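Local coordinates for MarR Like Protein, TVG0766549 (Thermoplasma volcanium, PDB 3LFK) that is of unconfirmed function, once reported as a mechanosensitive channel, but probably acts as a MarR-like winged helix-turn-helix transcriptional regulator, at residues Glu9-Val14 with Tyr76-Glu81; Gln36-Leu41 with Leu70-Asp75; Ile52-Ile57 with Glu88-Thr93. All blocks are in the same frame, centred on the assembly; numbering follows the deposited sequence.

Interaction 1: residues Glu9-Val14 with Tyr76-Glu81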
loop_
_atom_site.group_PDB
_atom_site.type_symbol
_atom_site.label_atom_id
_atom_site.label_comp_id
_atom_site.label_asym_id
_atom_site.label_seq_id
_atom_site.Cartn_x
_atom_site.Cartn_y
_atom_site.Cartn_z
ATOM N N GLU A 9 -5.226 12.440 -6.912
ATOM C CA GLU A 9 -6.585 12.261 -6.428
ATOM C C GLU A 9 -6.707 11.149 -5.387
ATOM O O GLU A 9 -5.987 10.142 -5.457
ATOM C CB GLU A 9 -7.509 11.960 -7.622
ATOM C CG GLU A 9 -8.976 11.841 -7.251
ATOM C CD GLU A 9 -9.896 11.665 -8.463
ATOM O OE1 GLU A 9 -9.727 10.678 -9.221
ATOM O OE2 GLU A 9 -10.796 12.518 -8.650
ATOM N N SER A 10 -7.587 11.328 -4.405
ATOM C CA SER A 10 -7.812 10.298 -3.402
ATOM C C SER A 10 -8.384 9.047 -4.045
ATOM O O SER A 10 -9.163 9.146 -4.998
ATOM C CB SER A 10 -8.815 10.776 -2.359
ATOM O OG SER A 10 -9.168 9.753 -1.480
ATOM N N LYS A 11 -7.986 7.876 -3.555
ATOM C CA LYS A 11 -8.558 6.634 -4.061
ATOM C C LYS A 11 -9.530 6.090 -3.034
ATOM O O LYS A 11 -10.100 5.006 -3.215
ATOM C CB LYS A 11 -7.485 5.573 -4.323
ATOM C CG LYS A 11 -6.508 5.957 -5.416
ATOM C CD LYS A 11 -5.639 4.745 -5.781
ATOM C CE LYS A 11 -4.626 5.147 -6.849
ATOM N NZ LYS A 11 -5.293 5.725 -8.071
ATOM N N VAL A 12 -9.736 6.827 -1.942
ATOM C CA VAL A 12 -10.649 6.347 -0.926
ATOM C C VAL A 12 -12.025 7.017 -1.123
ATOM O O VAL A 12 -12.199 8.216 -0.863
ATOM C CB VAL A 12 -10.120 6.637 0.489
ATOM C CG1 VAL A 12 -11.142 6.190 1.523
ATOM C CG2 VAL A 12 -8.804 5.887 0.715
ATOM N N LEU A 13 -12.985 6.234 -1.603
ATOM C CA LEU A 13 -14.343 6.716 -1.867
ATOM C C LEU A 13 -15.158 6.697 -0.593
ATOM O O LEU A 13 -15.868 7.660 -0.279
ATOM C CB LEU A 13 -15.012 5.833 -2.914
ATOM C CG LEU A 13 -14.545 6.105 -4.345
ATOM C CD1 LEU A 13 -15.042 5.008 -5.283
ATOM C CD2 LEU A 13 -15.050 7.475 -4.785
ATOM N N VAL A 14 -15.056 5.593 0.124
ATOM C CA VAL A 14 -15.738 5.424 1.398
ATOM C C VAL A 14 -14.788 4.696 2.336
ATOM O O VAL A 14 -14.314 3.598 2.034
ATOM C CB VAL A 14 -17.021 4.566 1.271
ATOM C CG1 VAL A 14 -17.760 4.555 2.610
ATOM C CG2 VAL A 14 -17.919 5.110 0.175
ATOM N N TYR A 76 -3.345 9.393 -2.072
ATOM C CA TYR A 76 -4.401 8.407 -2.357
ATOM C C TYR A 76 -5.244 8.073 -1.137
ATOM O O TYR A 76 -6.323 7.496 -1.261
ATOM C CB TYR A 76 -3.804 7.060 -2.830
ATOM C CG TYR A 76 -2.995 7.100 -4.088
ATOM C CD1 TYR A 76 -3.210 8.036 -5.074
ATOM C CD2 TYR A 76 -2.001 6.135 -4.300
ATOM C CE1 TYR A 76 -2.474 8.036 -6.246
ATOM C CE2 TYR A 76 -1.261 6.110 -5.461
ATOM C CZ TYR A 76 -1.487 7.055 -6.438
ATOM O OH TYR A 76 -0.757 7.034 -7.599
ATOM N N GLY A 77 -4.731 8.379 0.050
ATOM C CA GLY A 77 -5.423 8.078 1.283
ATOM C C GLY A 77 -4.983 6.762 1.918
ATOM O O GLY A 77 -5.636 6.236 2.812
ATOM N N PHE A 78 -3.830 6.255 1.483
ATOM C CA PHE A 78 -3.340 4.960 1.984
ATOM C C PHE A 78 -2.294 5.013 3.085
ATOM O O PHE A 78 -2.024 3.995 3.752
ATOM C CB PHE A 78 -2.762 4.114 0.837
ATOM C CG PHE A 78 -3.752 3.767 -0.259
ATOM C CD1 PHE A 78 -5.135 3.807 -0.038
ATOM C CD2 PHE A 78 -3.292 3.385 -1.522
ATOM C CE1 PHE A 78 -6.024 3.468 -1.076
ATOM C CE2 PHE A 78 -4.165 3.050 -2.554
ATOM C CZ PHE A 78 -5.554 3.089 -2.332
ATOM N N ALA A 79 -1.712 6.187 3.296
ATOM C CA ALA A 79 -0.700 6.326 4.322
ATOM C C ALA A 79 -0.699 7.742 4.848
ATOM O O ALA A 79 -1.229 8.676 4.221
ATOM C CB ALA A 79 0.673 6.003 3.709
ATOM N N LEU A 80 -0.089 7.907 6.017
ATOM C CA LEU A 80 0.024 9.250 6.554
ATOM C C LEU A 80 1.245 9.382 7.429
ATOM O O LEU A 80 1.922 8.388 7.730
ATOM C CB LEU A 80 -1.249 9.669 7.301
ATOM C CG LEU A 80 -1.861 8.738 8.332
ATOM C CD1 LEU A 80 -1.172 8.941 9.674
ATOM C CD2 LEU A 80 -3.347 9.058 8.462
ATOM N N GLU A 81 1.555 10.628 7.775
ATOM C CA GLU A 81 2.702 10.927 8.637
ATOM C C GLU A 81 2.265 11.139 10.068
ATOM O O GLU A 81 1.331 11.895 10.343
ATOM C CB GLU A 81 3.401 12.211 8.238
ATOM C CG GLU A 81 3.740 12.371 6.806
ATOM C CD GLU A 81 4.201 13.783 6.539
ATOM O OE1 GLU A 81 5.249 14.168 7.097
ATOM O OE2 GLU A 81 3.509 14.508 5.789
HETATM O O HOH W 1 -3.202 6.507 -9.779
#
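The side chains of Lys-11 and Tyr-76 lie side by side, and Lys-11 CE comes over one face of the ring, the tight part of the contact between 9-14 and 76-81. CE stands over the middle of the ring, 3.5 Å from its centroid and only 3° off the normal, a CH-pi contact. With the chain bent at its last torsion (chi4 -56°), NZ stays above the same face at 4.4 Å from the centroid of the Tyr-76 ring, in cation-pi geometry. Nearer the backbone, one hydrogen bond joins the two segments, from Lys-11 N to Tyr-76 O at 2.9 Å and 165°. Lys-11 CB comes to 3.7 Å from Phe-78 CZ, an oblique approach that Val-12 CG2 repeats at CE1. Gly-77, with positive phi, closes helix 66-76 in a Schellman motif, and Val-12 CG2 lies 3.8 Å from its carbonyl O.

Elsewhere the contact is looser. The CB of Glu-9 points away, and its carbonyl O comes to the edge of the tyrosine ring, while Ser-10 OG accepts from Val-12 N in an ST turn. At the far end of the Lys-11 and Tyr-76 side chains, a water accepts from NZ and donates weakly to OH, whose protein partner is Glu-38.

The N-terminal arm thus runs across the end of helix 66-76, with Phe-78 packed on Ile-24 of strand 23-24 and Val-99 of helix 94-116.

Interaction 2: residues Gln36-Leu41 with Leu70-Asp75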
loop_
_atom_site.group_PDB
_atom_site.type_symbol
_atom_site.label_atom_id
_atom_site.label_comp_id
_atom_site.label_asym_id
_atom_site.label_seq_id
_atom_site.Cartn_x
_atom_site.Cartn_y
_atom_site.Cartn_z
ATOM N N GLN A 36 3.803 0.345 -10.331
ATOM C CA GLN A 36 4.493 -0.702 -9.556
ATOM C C GLN A 36 5.352 -0.198 -8.395
ATOM O O GLN A 36 5.436 -0.849 -7.340
ATOM C CB GLN A 36 5.312 -1.585 -10.498
ATOM C CG GLN A 36 5.954 -2.803 -9.789
ATOM C CD GLN A 36 4.946 -3.640 -9.003
ATOM O OE1 GLN A 36 3.896 -4.029 -9.529
ATOM N NE2 GLN A 36 5.268 -3.927 -7.733
ATOM N N ASP A 37 5.976 0.970 -8.568
ATOM C CA ASP A 37 6.775 1.534 -7.494
ATOM C C ASP A 37 5.895 1.797 -6.260
ATOM O O ASP A 37 6.304 1.554 -5.117
ATOM C CB ASP A 37 7.506 2.806 -7.965
ATOM C CG ASP A 37 6.578 3.829 -8.641
ATOM O OD1 ASP A 37 5.416 3.508 -8.941
ATOM O OD2 ASP A 37 7.028 4.964 -8.865
ATOM N N GLU A 38 4.668 2.274 -6.501
ATOM C CA GLU A 38 3.742 2.550 -5.412
ATOM C C GLU A 38 3.291 1.271 -4.716
ATOM O O GLU A 38 3.210 1.226 -3.502
ATOM C CB GLU A 38 2.531 3.336 -5.967
ATOM C CG GLU A 38 2.945 4.770 -6.317
ATOM C CD GLU A 38 2.005 5.491 -7.261
ATOM O OE1 GLU A 38 0.951 4.948 -7.633
ATOM O OE2 GLU A 38 2.357 6.628 -7.637
ATOM N N VAL A 39 3.038 0.230 -5.501
ATOM C CA VAL A 39 2.627 -1.043 -4.946
ATOM C C VAL A 39 3.781 -1.592 -4.109
ATOM O O VAL A 39 3.583 -2.031 -2.984
ATOM C CB VAL A 39 2.277 -2.036 -6.066
ATOM C CG1 VAL A 39 1.941 -3.399 -5.460
ATOM C CG2 VAL A 39 1.057 -1.549 -6.852
ATOM N N SER A 40 4.990 -1.561 -4.660
ATOM C CA SER A 40 6.153 -2.030 -3.898
ATOM C C SER A 40 6.281 -1.315 -2.545
ATOM O O SER A 40 6.491 -1.948 -1.495
ATOM C CB SER A 40 7.420 -1.789 -4.728
ATOM O OG SER A 40 7.402 -2.627 -5.866
ATOM N N LEU A 41 6.142 0.013 -2.543
ATOM C CA LEU A 41 6.255 0.736 -1.296
ATOM C C LEU A 41 5.117 0.399 -0.318
ATOM O O LEU A 41 5.332 0.265 0.868
ATOM C CB LEU A 41 6.285 2.247 -1.546
ATOM C CG LEU A 41 6.415 3.033 -0.236
ATOM C CD1 LEU A 41 7.700 2.662 0.534
ATOM C CD2 LEU A 41 6.416 4.522 -0.558
ATOM N N LEU A 70 5.979 7.904 -1.737
ATOM C CA LEU A 70 5.210 7.979 -0.489
ATOM C C LEU A 70 4.152 9.088 -0.567
ATOM O O LEU A 70 3.026 8.875 -0.120
ATOM C CB LEU A 70 6.149 8.245 0.696
ATOM C CG LEU A 70 5.468 8.391 2.067
ATOM C CD1 LEU A 70 4.628 7.153 2.415
ATOM C CD2 LEU A 70 6.552 8.618 3.137
ATOM N N LYS A 71 4.509 10.257 -1.107
ATOM C CA LYS A 71 3.537 11.342 -1.206
ATOM C C LYS A 71 2.340 10.916 -2.032
ATOM O O LYS A 71 1.231 11.314 -1.742
ATOM C CB LYS A 71 4.152 12.609 -1.789
ATOM C CG LYS A 71 5.019 13.331 -0.768
ATOM C CD LYS A 71 5.620 14.604 -1.374
ATOM C CE LYS A 71 7.048 14.800 -0.931
ATOM N NZ LYS A 71 7.655 15.999 -1.575
ATOM N N ASN A 72 2.562 10.118 -3.074
ATOM C CA ASN A 72 1.409 9.626 -3.838
ATOM C C ASN A 72 0.529 8.725 -2.954
ATOM O O ASN A 72 -0.696 8.837 -2.972
ATOM C CB ASN A 72 1.875 8.864 -5.091
ATOM C CG ASN A 72 2.234 9.802 -6.210
ATOM O OD1 ASN A 72 1.443 10.677 -6.560
ATOM N ND2 ASN A 72 3.415 9.636 -6.783
ATOM N N LEU A 73 1.136 7.827 -2.176
ATOM C CA LEU A 73 0.346 6.961 -1.301
ATOM C C LEU A 73 -0.423 7.780 -0.290
ATOM O O LEU A 73 -1.533 7.398 0.083
ATOM C CB LEU A 73 1.228 5.942 -0.574
ATOM C CG LEU A 73 1.944 4.961 -1.499
ATOM C CD1 LEU A 73 2.734 4.012 -0.622
ATOM C CD2 LEU A 73 0.971 4.180 -2.362
ATOM N N MET A 74 0.166 8.891 0.160
ATOM C CA MET A 74 -0.542 9.763 1.104
ATOM C C MET A 74 -1.710 10.470 0.414
ATOM O O MET A 74 -2.811 10.544 0.993
ATOM C CB MET A 74 0.438 10.761 1.710
ATOM C CG MET A 74 1.468 10.045 2.542
ATOM S SD MET A 74 2.768 11.236 3.148
ATOM C CE MET A 74 3.230 11.976 1.866
ATOM N N ASP A 75 -1.474 10.980 -0.787
ATOM C CA ASP A 75 -2.518 11.660 -1.545
ATOM C C ASP A 75 -3.668 10.670 -1.841
ATOM O O ASP A 75 -4.823 11.048 -1.838
ATOM C CB ASP A 75 -1.986 12.175 -2.873
ATOM C CG ASP A 75 -1.011 13.326 -2.723
ATOM O OD1 ASP A 75 -0.844 13.867 -1.605
ATOM O OD2 ASP A 75 -0.398 13.674 -3.753
HETATM O O HOH W 2 5.111 6.920 -7.613
#
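Glu-38 and Leu-41, one turn apart on helix 36-47, face Asn-72, Leu-73 and Leu-70 of helix 66-76 within the helical core of the winged helix-turn-helix domain. The two segments cross at -81°, their axes 9.8 Å apart at closest approach, so contact is confined to a compact patch.

Asp-37, the first residue to take part, does so through water: its OD2 accepts from a molecule that also donates to Glu-38 OE2 and accepts weakly from Asn-72 ND2. Glu-38 follows, where an extended chi2 (161°) carries CD out toward Asn-72. OE2 lies 3.4 Å from Asn-72 CB, and the carboxylate and amide planes are turned 55° apart; OE2 and ND2 are close, but poorly aligned for a direct hydrogen bond, and the water bridges them, weakly on the ND2 side. The other oxygen, OE1, is gripped by two bonds, from Tyr-76 and from Ser-35 N, which probably limits the rotation of the carboxylate. Glu-38 CB meanwhile touches Leu-73 CD2 at 4.0 Å, at the point where polar contact gives way to apolar packing.

Leu-41 packs by van der Waals contact, with Val-69 and Ile-57 also against its side chain. It crosses the Leu-73 side chain obliquely, and its CD2 branch touches both Leu-70 and Leu-73, 3.6 Å from the backbone N of Leu-70 and 3.7 Å from Leu-73 CD1.

Interaction 3: residues Ile52-Ile57 with Glu88-Thr93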
loop_
_atom_site.group_PDB
_atom_site.type_symbol
_atom_site.label_atom_id
_atom_site.label_comp_id
_atom_site.label_asym_id
_atom_site.label_seq_id
_atom_site.Cartn_x
_atom_site.Cartn_y
_atom_site.Cartn_z
ATOM N N ILE A 52 6.475 2.669 10.346
ATOM C CA ILE A 52 7.948 2.669 10.273
ATOM C C ILE A 52 8.586 4.084 10.153
ATOM O O ILE A 52 7.964 5.018 9.633
ATOM C CB ILE A 52 8.347 1.797 9.043
ATOM C CG1 ILE A 52 9.848 1.510 9.010
ATOM C CG2 ILE A 52 7.990 2.524 7.763
ATOM C CD1 ILE A 52 10.234 0.523 7.899
ATOM N N PRO A 53 9.824 4.274 10.652
ATOM C CA PRO A 53 10.481 5.589 10.554
ATOM C C PRO A 53 10.761 5.976 9.098
ATOM O O PRO A 53 11.091 5.117 8.269
ATOM C CB PRO A 53 11.796 5.379 11.320
ATOM C CG PRO A 53 11.426 4.375 12.346
ATOM C CD PRO A 53 10.585 3.384 11.557
ATOM N N LEU A 54 10.659 7.262 8.773
ATOM C CA LEU A 54 10.915 7.675 7.401
ATOM C C LEU A 54 12.328 7.310 6.929
ATOM O O LEU A 54 12.520 6.919 5.783
ATOM C CB LEU A 54 10.674 9.184 7.231
ATOM C CG LEU A 54 10.979 9.763 5.849
ATOM C CD1 LEU A 54 9.962 9.278 4.794
ATOM C CD2 LEU A 54 10.922 11.275 5.951
ATOM N N TYR A 55 13.325 7.390 7.812
ATOM C CA TYR A 55 14.670 7.070 7.356
ATOM C C TYR A 55 14.803 5.615 6.873
ATOM O O TYR A 55 15.636 5.320 6.029
ATOM C CB TYR A 55 15.718 7.420 8.444
ATOM C CG TYR A 55 15.822 6.440 9.573
ATOM C CD1 TYR A 55 16.479 5.222 9.405
ATOM C CD2 TYR A 55 15.223 6.704 10.803
ATOM C CE1 TYR A 55 16.528 4.287 10.434
ATOM C CE2 TYR A 55 15.265 5.781 11.834
ATOM C CZ TYR A 55 15.916 4.575 11.643
ATOM O OH TYR A 55 15.947 3.659 12.666
ATOM N N ARG A 56 13.986 4.698 7.382
ATOM C CA ARG A 56 14.085 3.323 6.896
ATOM C C ARG A 56 13.561 3.232 5.464
ATOM O O ARG A 56 14.065 2.458 4.650
ATOM C CB ARG A 56 13.319 2.353 7.804
ATOM C CG ARG A 56 13.919 2.240 9.209
ATOM C CD ARG A 56 13.362 1.043 9.983
ATOM N NE ARG A 56 13.572 -0.205 9.262
ATOM C CZ ARG A 56 12.996 -1.361 9.580
ATOM N NH1 ARG A 56 12.174 -1.431 10.620
ATOM N NH2 ARG A 56 13.206 -2.437 8.837
ATOM N N ILE A 57 12.542 4.032 5.153
ATOM C CA ILE A 57 11.994 4.029 3.805
ATOM C C ILE A 57 13.051 4.514 2.816
ATOM O O ILE A 57 13.193 3.964 1.733
ATOM C CB ILE A 57 10.735 4.912 3.747
ATOM C CG1 ILE A 57 9.621 4.206 4.510
ATOM C CG2 ILE A 57 10.324 5.189 2.292
ATOM C CD1 ILE A 57 8.426 5.082 4.775
ATOM N N GLU A 88 10.016 11.530 12.107
ATOM C CA GLU A 88 8.675 11.244 11.617
ATOM C C GLU A 88 8.465 9.756 11.370
ATOM O O GLU A 88 9.382 9.047 10.938
ATOM C CB GLU A 88 8.394 12.051 10.345
ATOM C CG GLU A 88 9.557 12.127 9.374
ATOM C CD GLU A 88 9.781 13.537 8.854
ATOM O OE1 GLU A 88 10.931 14.023 8.947
ATOM O OE2 GLU A 88 8.815 14.160 8.355
ATOM N N LYS A 89 7.249 9.299 11.667
ATOM C CA LYS A 89 6.848 7.899 11.515
ATOM C C LYS A 89 5.797 7.823 10.408
ATOM O O LYS A 89 4.875 8.641 10.371
ATOM C CB LYS A 89 6.213 7.408 12.815
ATOM C CG LYS A 89 6.581 6.005 13.258
ATOM C CD LYS A 89 7.964 5.976 13.899
ATOM C CE LYS A 89 8.178 4.698 14.702
ATOM N NZ LYS A 89 7.291 4.632 15.898
ATOM N N ILE A 90 5.930 6.850 9.517
ATOM C CA ILE A 90 4.967 6.686 8.418
ATOM C C ILE A 90 4.065 5.501 8.760
ATOM O O ILE A 90 4.553 4.430 9.127
ATOM C CB ILE A 90 5.680 6.411 7.083
ATOM C CG1 ILE A 90 6.672 7.534 6.769
ATOM C CG2 ILE A 90 4.644 6.203 5.977
ATOM C CD1 ILE A 90 6.088 8.957 6.857
ATOM N N VAL A 91 2.744 5.684 8.662
ATOM C CA VAL A 91 1.809 4.615 9.006
ATOM C C VAL A 91 0.753 4.426 7.936
ATOM O O VAL A 91 0.350 5.399 7.274
ATOM C CB VAL A 91 1.049 4.903 10.341
ATOM C CG1 VAL A 91 2.023 5.360 11.425
ATOM C CG2 VAL A 91 0.006 5.943 10.118
ATOM N N LEU A 92 0.332 3.184 7.725
ATOM C CA LEU A 92 -0.720 2.928 6.753
ATOM C C LEU A 92 -2.046 3.301 7.401
ATOM O O LEU A 92 -2.223 3.161 8.618
ATOM C CB LEU A 92 -0.788 1.437 6.362
ATOM C CG LEU A 92 0.393 0.889 5.571
ATOM C CD1 LEU A 92 0.205 -0.586 5.337
ATOM C CD2 LEU A 92 0.520 1.618 4.234
ATOM N N THR A 93 -2.961 3.828 6.602
ATOM C CA THR A 93 -4.306 4.101 7.123
ATOM C C THR A 93 -5.045 2.761 7.057
ATOM O O THR A 93 -4.549 1.800 6.479
ATOM C CB THR A 93 -5.062 5.059 6.217
ATOM O OG1 THR A 93 -5.118 4.492 4.904
ATOM C CG2 THR A 93 -4.354 6.413 6.129
#
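Ile-52 and Ile-90 exchange two backbone hydrogen bonds as an antiparallel hydrogen-bonded pair. Ile-90 N donates to Ile-52 O at 2.7 Å and a nearly straight 175°, and Ile-52 N returns a bond of 2.9 Å to Ile-90 O. A third, from Leu-54 N to Glu-88 O at 3.1 Å, carries the pairing into the start of helix 54-60, where Pro-53 occupies the N-cap position.

Side chains pack on both faces of this short pairing. On the Pro-53 face, Lys-89 bends at chi2 (78°), which brings CD alongside the proline ring, and its CE lies 4.0 Å from Pro-53 CG; the lysine's NZ forms a weak, long ion pair with Glu-84. On the Ile-52 face, Ile-57 reaches back from the helix and crosses Ile-90 at about a right angle, with CD1 3.6 Å from Ile-90 CG1. Leu-54 CD2 rests 3.8 Å from Glu-88 CG, although the glutamate is poorly ordered.

Strand 51-53 thereby forms one border of the three-stranded sheet, whose hairpin 79-84/87-92 is the wing of the fold. Leu-45 of helix 36-47 touches Ile-52 and Ile-57, and Leu-70 of helix 66-76 packs on Leu-54 and Ile-90.

Overall arrangement
The three contacts lie close together in one winged helix-turn-helix fold. Interactions 1 and 2 have centres about 11 Å apart, 2 and 3 about 12 Å, and 1 and 3 about 16 Å. Along the chain interaction 2 lies wholly between the segments of interaction 1, whereas interaction 3 alternates with both. Helix 66-76 runs from interaction 2 into interaction 1, and the two join at Tyr-76. Strands 79-84 and 87-92, neighbours in the wing hairpin, connect interactions 1 and 3, and Gly-77 O meets Thr-93 OG1. Leu-70 and Leu-41 extend the apolar core from interaction 2 to Ile-90, Leu-54 and Ile-57. Arm, helices and wing are thus packed together in the architecture shared with MarR-like regulators.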